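Local coordinates for protein nitrite reductase (PDB 2DV6) that probably reduces nitrite to nitric oxide in denitrification, using bound copper ions and electrons from cytochrome c, at residues Ala343-Thr348 / Leu429-Pro434; Ile405-Arg410 / Lys435-Met440. All coordinates share one frame; numbering follows the deposited sequence.

Contact 1. Residues Ala343-Thr348 / Leu429-Pro434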
loop_
_atom_site.group_PDB
_atom_site.type_symbol
_atom_site.label_atom_id
_atom_site.label_comp_id
_atom_site.label_asym_id
_atom_site.label_seq_id
_atom_site.Cartn_x
_atom_site.Cartn_y
_atom_site.Cartn_z
ATOM N N ALA A 343 22.307 -28.602 41.294
ATOM C CA ALA A 343 23.194 -28.533 42.474
ATOM C C ALA A 343 22.442 -29.060 43.718
ATOM O O ALA A 343 21.289 -29.456 43.605
ATOM C CB ALA A 343 23.723 -27.104 42.699
ATOM N N SER A 344 23.115 -29.114 44.878
ATOM C CA SER A 344 22.515 -29.625 46.107
ATOM C C SER A 344 22.465 -28.547 47.154
ATOM O O SER A 344 23.310 -27.623 47.150
ATOM C CB SER A 344 23.325 -30.800 46.659
ATOM O OG SER A 344 23.440 -31.809 45.678
ATOM N N VAL A 345 21.500 -28.666 48.073
ATOM C CA VAL A 345 21.398 -27.676 49.160
ATOM C C VAL A 345 22.647 -27.623 50.025
ATOM O O VAL A 345 23.292 -28.645 50.256
ATOM C CB VAL A 345 20.032 -27.699 49.948
ATOM C CG1 VAL A 345 19.171 -28.833 49.548
ATOM C CG2 VAL A 345 20.226 -27.619 51.457
ATOM N N GLY A 346 23.052 -26.403 50.385
ATOM C CA GLY A 346 24.323 -26.175 51.074
ATOM C C GLY A 346 25.571 -26.016 50.205
ATOM O O GLY A 346 26.617 -25.621 50.703
ATOM N N GLU A 347 25.491 -26.326 48.916
ATOM C CA GLU A 347 26.639 -26.089 48.027
ATOM C C GLU A 347 26.865 -24.610 47.724
ATOM O O GLU A 347 25.920 -23.819 47.586
ATOM C CB GLU A 347 26.523 -26.881 46.725
ATOM C CG GLU A 347 26.739 -28.376 46.912
ATOM C CD GLU A 347 26.732 -29.138 45.606
ATOM O OE1 GLU A 347 27.324 -30.233 45.569
ATOM O OE2 GLU A 347 26.134 -28.664 44.605
ATOM N N THR A 348 28.131 -24.236 47.699
ATOM C CA THR A 348 28.540 -22.975 47.149
ATOM C C THR A 348 28.799 -23.242 45.670
ATOM O O THR A 348 29.541 -24.174 45.307
ATOM C CB THR A 348 29.779 -22.403 47.867
ATOM O OG1 THR A 348 29.400 -22.039 49.197
ATOM C CG2 THR A 348 30.271 -21.130 47.181
ATOM N N LEU A 429 18.157 -23.777 37.349
ATOM C CA LEU A 429 19.098 -24.383 38.292
ATOM C C LEU A 429 18.263 -25.197 39.299
ATOM O O LEU A 429 17.603 -24.627 40.162
ATOM C CB LEU A 429 19.947 -23.319 38.997
ATOM C CG LEU A 429 20.756 -23.705 40.255
ATOM C CD1 LEU A 429 21.679 -24.890 40.002
ATOM C CD2 LEU A 429 21.576 -22.525 40.712
ATOM N N ASN A 430 18.290 -26.523 39.159
ATOM C CA ASN A 430 17.413 -27.440 39.920
ATOM C C ASN A 430 18.107 -27.944 41.173
ATOM O O ASN A 430 19.157 -28.591 41.077
ATOM C CB ASN A 430 16.996 -28.637 39.057
ATOM C CG ASN A 430 16.098 -28.240 37.911
ATOM O OD1 ASN A 430 15.236 -27.422 38.096
ATOM N ND2 ASN A 430 16.296 -28.816 36.729
ATOM N N VAL A 431 17.524 -27.619 42.337
ATOM C CA VAL A 431 18.070 -28.017 43.634
ATOM C C VAL A 431 16.956 -28.768 44.384
ATOM O O VAL A 431 15.925 -28.192 44.790
ATOM C CB VAL A 431 18.607 -26.817 44.447
ATOM C CG1 VAL A 431 19.180 -27.285 45.781
ATOM C CG2 VAL A 431 19.697 -25.987 43.613
ATOM N N ASP A 432 17.183 -30.062 44.555
ATOM C CA ASP A 432 16.171 -30.959 45.117
ATOM C C ASP A 432 16.059 -30.820 46.632
ATOM O O ASP A 432 17.057 -30.554 47.325
ATOM C CB ASP A 432 16.473 -32.423 44.733
ATOM C CG ASP A 432 15.259 -33.337 44.928
ATOM O OD1 ASP A 432 14.137 -32.810 45.202
ATOM O OD2 ASP A 432 15.410 -34.582 44.780
ATOM N N GLY A 433 14.851 -31.010 47.142
ATOM C CA GLY A 433 14.584 -30.901 48.576
ATOM C C GLY A 433 13.174 -30.417 48.907
ATOM O O GLY A 433 12.366 -30.164 48.004
ATOM N N PRO A 434 12.877 -30.261 50.211
ATOM C CA PRO A 434 11.513 -29.912 50.650
ATOM C C PRO A 434 11.094 -28.494 50.246
ATOM O O PRO A 434 11.912 -27.558 50.308
ATOM C CB PRO A 434 11.583 -30.027 52.187
ATOM C CG PRO A 434 13.033 -29.847 52.521
ATOM C CD PRO A 434 13.812 -30.415 51.338
HETATM O O HOH W 1 19.568 -30.886 47.309
#
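A343 and V431 meet at the outer edge of a cupredoxin-type sheet, where strand 341-343 runs parallel to strand 427-431. The loop after A343 then makes a type II beta turn from S344 to E347. One direct backbone hydrogen bond joins the two segments. A343 N donates to N430 O at 3.2 Å with an N-H...O angle of 159°. A CA-H...O contact follows, V431 CA to A343 O. A water accepts from V345 N at 3.0 Å; its link on to D432 O is doubtful.

The two methyls of V431 serve different partners. V431 CG1 lies anti to the backbone N (chi1 -179°), which sets it 3.5 Å from V345 N and 4.1 Å from V345 CG1. The two valine side chains cross at about a right angle. V431 CG2 faces A343 CB. In a separate contact, L429 CD1 comes within 4.0 Å of A343 CB. An alanine at V431 would probably open a gap beside A343 and leave V345 CG1 without its apolar mate.

The turn is braced from inside its own segment. E347 OE2 accepts from S344 N at 3.1 Å, with the N-H arriving from above the carboxylate plane.

Contact 2. Residues Ile405-Arg410 / Lys435-Met440. With K (potassium ion), chain J.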
loop_
_atom_site.group_PDB
_atom_site.type_symbol
_atom_site.label_atom_id
_atom_site.label_comp_id
_atom_site.label_asym_id
_atom_site.label_seq_id
_atom_site.Cartn_x
_atom_site.Cartn_y
_atom_site.Cartn_z
ATOM N N ILE A 405 23.881 -21.999 48.053
ATOM C CA ILE A 405 22.484 -22.380 47.945
ATOM C C ILE A 405 21.921 -22.872 49.290
ATOM O O ILE A 405 22.153 -24.001 49.679
ATOM C CB ILE A 405 22.313 -23.432 46.844
ATOM C CG1 ILE A 405 22.798 -22.853 45.503
ATOM C CG2 ILE A 405 20.854 -23.884 46.744
ATOM C CD1 ILE A 405 23.007 -23.913 44.448
ATOM N N ASP A 406 21.178 -22.021 49.990
ATOM C CA ASP A 406 20.737 -22.336 51.353
ATOM C C ASP A 406 19.601 -23.344 51.409
ATOM O O ASP A 406 19.433 -24.031 52.402
ATOM C CB ASP A 406 20.291 -21.073 52.100
ATOM C CG ASP A 406 21.229 -19.920 51.886
ATOM O OD1 ASP A 406 22.081 -19.632 52.754
ATOM O OD2 ASP A 406 21.115 -19.304 50.810
ATOM N N ARG A 407 18.806 -23.423 50.357
ATOM C CA ARG A 407 17.651 -24.289 50.386
ATOM C C ARG A 407 17.243 -24.724 49.002
ATOM O O ARG A 407 17.761 -24.226 48.002
ATOM C CB ARG A 407 16.486 -23.607 51.121
ATOM C CG ARG A 407 15.982 -22.318 50.499
ATOM C CD ARG A 407 14.493 -22.240 50.727
ATOM N NE ARG A 407 13.836 -23.208 49.856
ATOM C CZ ARG A 407 12.587 -23.646 49.970
ATOM N NH1 ARG A 407 11.801 -23.247 50.966
ATOM N NH2 ARG A 407 12.136 -24.528 49.087
ATOM N N ALA A 408 16.305 -25.659 48.965
ATOM C CA ALA A 408 15.869 -26.321 47.763
ATOM C C ALA A 408 15.019 -25.409 46.858
ATOM O O ALA A 408 14.426 -24.450 47.317
ATOM C CB ALA A 408 15.074 -27.565 48.150
ATOM N N GLY A 409 14.939 -25.742 45.579
ATOM C CA GLY A 409 14.066 -25.033 44.669
ATOM C C GLY A 409 14.500 -25.106 43.214
ATOM O O GLY A 409 15.571 -25.625 42.880
ATOM N N ARG A 410 13.638 -24.604 42.340
ATOM C CA ARG A 410 14.018 -24.427 40.980
ATOM C C ARG A 410 14.403 -22.961 40.849
ATOM O O ARG A 410 13.542 -22.099 40.816
ATOM C CB ARG A 410 12.846 -24.725 40.070
ATOM C CG ARG A 410 13.062 -24.232 38.668
ATOM C CD ARG A 410 13.221 -25.386 37.809
ATOM N NE ARG A 410 11.985 -25.630 37.121
ATOM C CZ ARG A 410 11.569 -26.836 36.761
ATOM N NH1 ARG A 410 10.411 -26.960 36.108
ATOM N NH2 ARG A 410 12.306 -27.902 37.048
ATOM N N LYS A 435 9.835 -28.354 49.846
ATOM C CA LYS A 435 9.274 -27.067 49.475
ATOM C C LYS A 435 9.326 -26.060 50.652
ATOM O O LYS A 435 9.702 -24.892 50.474
ATOM C CB LYS A 435 7.855 -27.255 48.926
ATOM C CG LYS A 435 7.020 -26.006 49.033
ATOM C CD LYS A 435 5.867 -25.927 48.032
ATOM C CE LYS A 435 6.127 -24.812 46.966
ATOM N NZ LYS A 435 4.866 -24.207 46.401
ATOM N N ASN A 436 8.997 -26.542 51.854
ATOM C CA ASN A 436 8.889 -25.711 53.050
ATOM C C ASN A 436 10.027 -25.913 54.019
ATOM O O ASN A 436 10.367 -27.035 54.380
ATOM C CB ASN A 436 7.550 -25.967 53.759
ATOM C CG ASN A 436 6.361 -25.471 52.951
ATOM O OD1 ASN A 436 6.256 -24.280 52.642
ATOM N ND2 ASN A 436 5.458 -26.374 52.614
ATOM N N ASP A 437 10.615 -24.814 54.454
ATOM C CA ASP A 437 11.616 -24.884 55.490
ATOM C C ASP A 437 11.680 -23.572 56.232
ATOM O O ASP A 437 10.830 -22.683 56.016
ATOM C CB ASP A 437 12.983 -25.309 54.929
ATOM C CG ASP A 437 13.535 -24.342 53.883
ATOM O OD1 ASP A 437 13.202 -23.143 53.899
ATOM O OD2 ASP A 437 14.323 -24.798 53.040
ATOM N N SER A 438 12.663 -23.452 57.121
ATOM C CA SER A 438 12.739 -22.283 57.991
ATOM C C SER A 438 13.206 -21.032 57.233
ATOM O O SER A 438 13.020 -19.938 57.711
ATOM C CB SER A 438 13.659 -22.557 59.185
ATOM O OG SER A 438 15.028 -22.388 58.799
ATOM N N ILE A 439 13.807 -21.207 56.049
ATOM C CA ILE A 439 14.216 -20.063 55.212
ATOM C C ILE A 439 13.045 -19.536 54.357
ATOM O O ILE A 439 12.936 -18.330 54.130
ATOM C CB ILE A 439 15.445 -20.381 54.352
ATOM C CG1 ILE A 439 16.660 -20.638 55.260
ATOM C CG2 ILE A 439 15.730 -19.246 53.327
ATOM C CD1 ILE A 439 17.688 -21.536 54.597
ATOM N N MET A 440 12.158 -20.427 53.921
ATOM C CA MET A 440 10.944 -19.972 53.239
ATOM C C MET A 440 9.894 -21.062 53.358
ATOM O O MET A 440 10.197 -22.215 53.118
ATOM C CB MET A 440 11.239 -19.648 51.756
ATOM C CG MET A 440 10.073 -18.986 51.019
ATOM S SD MET A 440 10.445 -18.603 49.282
ATOM C CE MET A 440 11.426 -17.123 49.529
HETATM K K K J . 22.127 -17.947 49.111
HETATM O O HOH W 2 23.483 -17.632 50.956
HETATM O O HOH W 3 20.593 -16.107 49.762
HETATM O O HOH W 4 23.447 -16.121 48.301
#
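A buried arginine, R407, joins the loop before strand 409-415 to the C-terminal loop that follows the cupredoxin sheet, by bonds to K435 O and a weak salt bridge to D437. An Asx motif at D437 shapes the loop it meets. D437 OD1 accepts from M440 N at 2.9 Å, nearly along the C-O axis. D437 N in turn donates to M440 O, closing the loop.

The R407 guanidinium lies against this loop. Its chain is bent at chi3 (-73°), which brings NE and NH2 of R407 to A408 O. Both donate to that oxygen, side-on. R407 NH1 and R407 NH2 both donate to K435 O, end-on, at 2.7 Å and 2.8 Å. All four bonds lie close to the guanidinium plane, so two carbonyl oxygens fix the rotation of the group. The salt bridge to D437 is weaker. R407 NH1 to D437 OD1 is 3.3 Å with a bent N-H...O angle of 127°, and the two flat groups are turned 64° apart. D437 OD2 sits over one face of the guanidinium.

Apolar packing lies alongside. I439 CG2 touches R407 CD, and the two side chains slide past each other in opposite directions. I439 CD1 lies 3.6 Å from D406 CB.

M440 pairs antiparallel with a strand of a neighbouring subunit, so that a sheet runs on across the interface, and R407 packs on P229 of that subunit. D406 also belongs to a potassium site, with E369 and K404 O of the same chain. D406 OD2 binds the potassium ion at 2.4 Å, and three waters join the shell.

The centres of contact 1 and contact 2 lie about 9 Å apart, on the same side of the chain's centre. Along the chain their segments alternate: 343-348, 405-410, 429-434, 435-440. Both reach the same five-stranded sheet, in which strands 409-415 and 427-431 are antiparallel neighbours. Two probable backbone hydrogen bonds tie the contacts together, G346 N to I405 O at 2.7 Å and G409 N to V431 O. G433 CA also packs on A408 CB. Segment 429-434 runs straight on into 435-440, so the chain passes from the end of strand 427-431 to the loop at the subunit interface. Contact 1 stays within one chain, whereas contact 2 touches the next subunit.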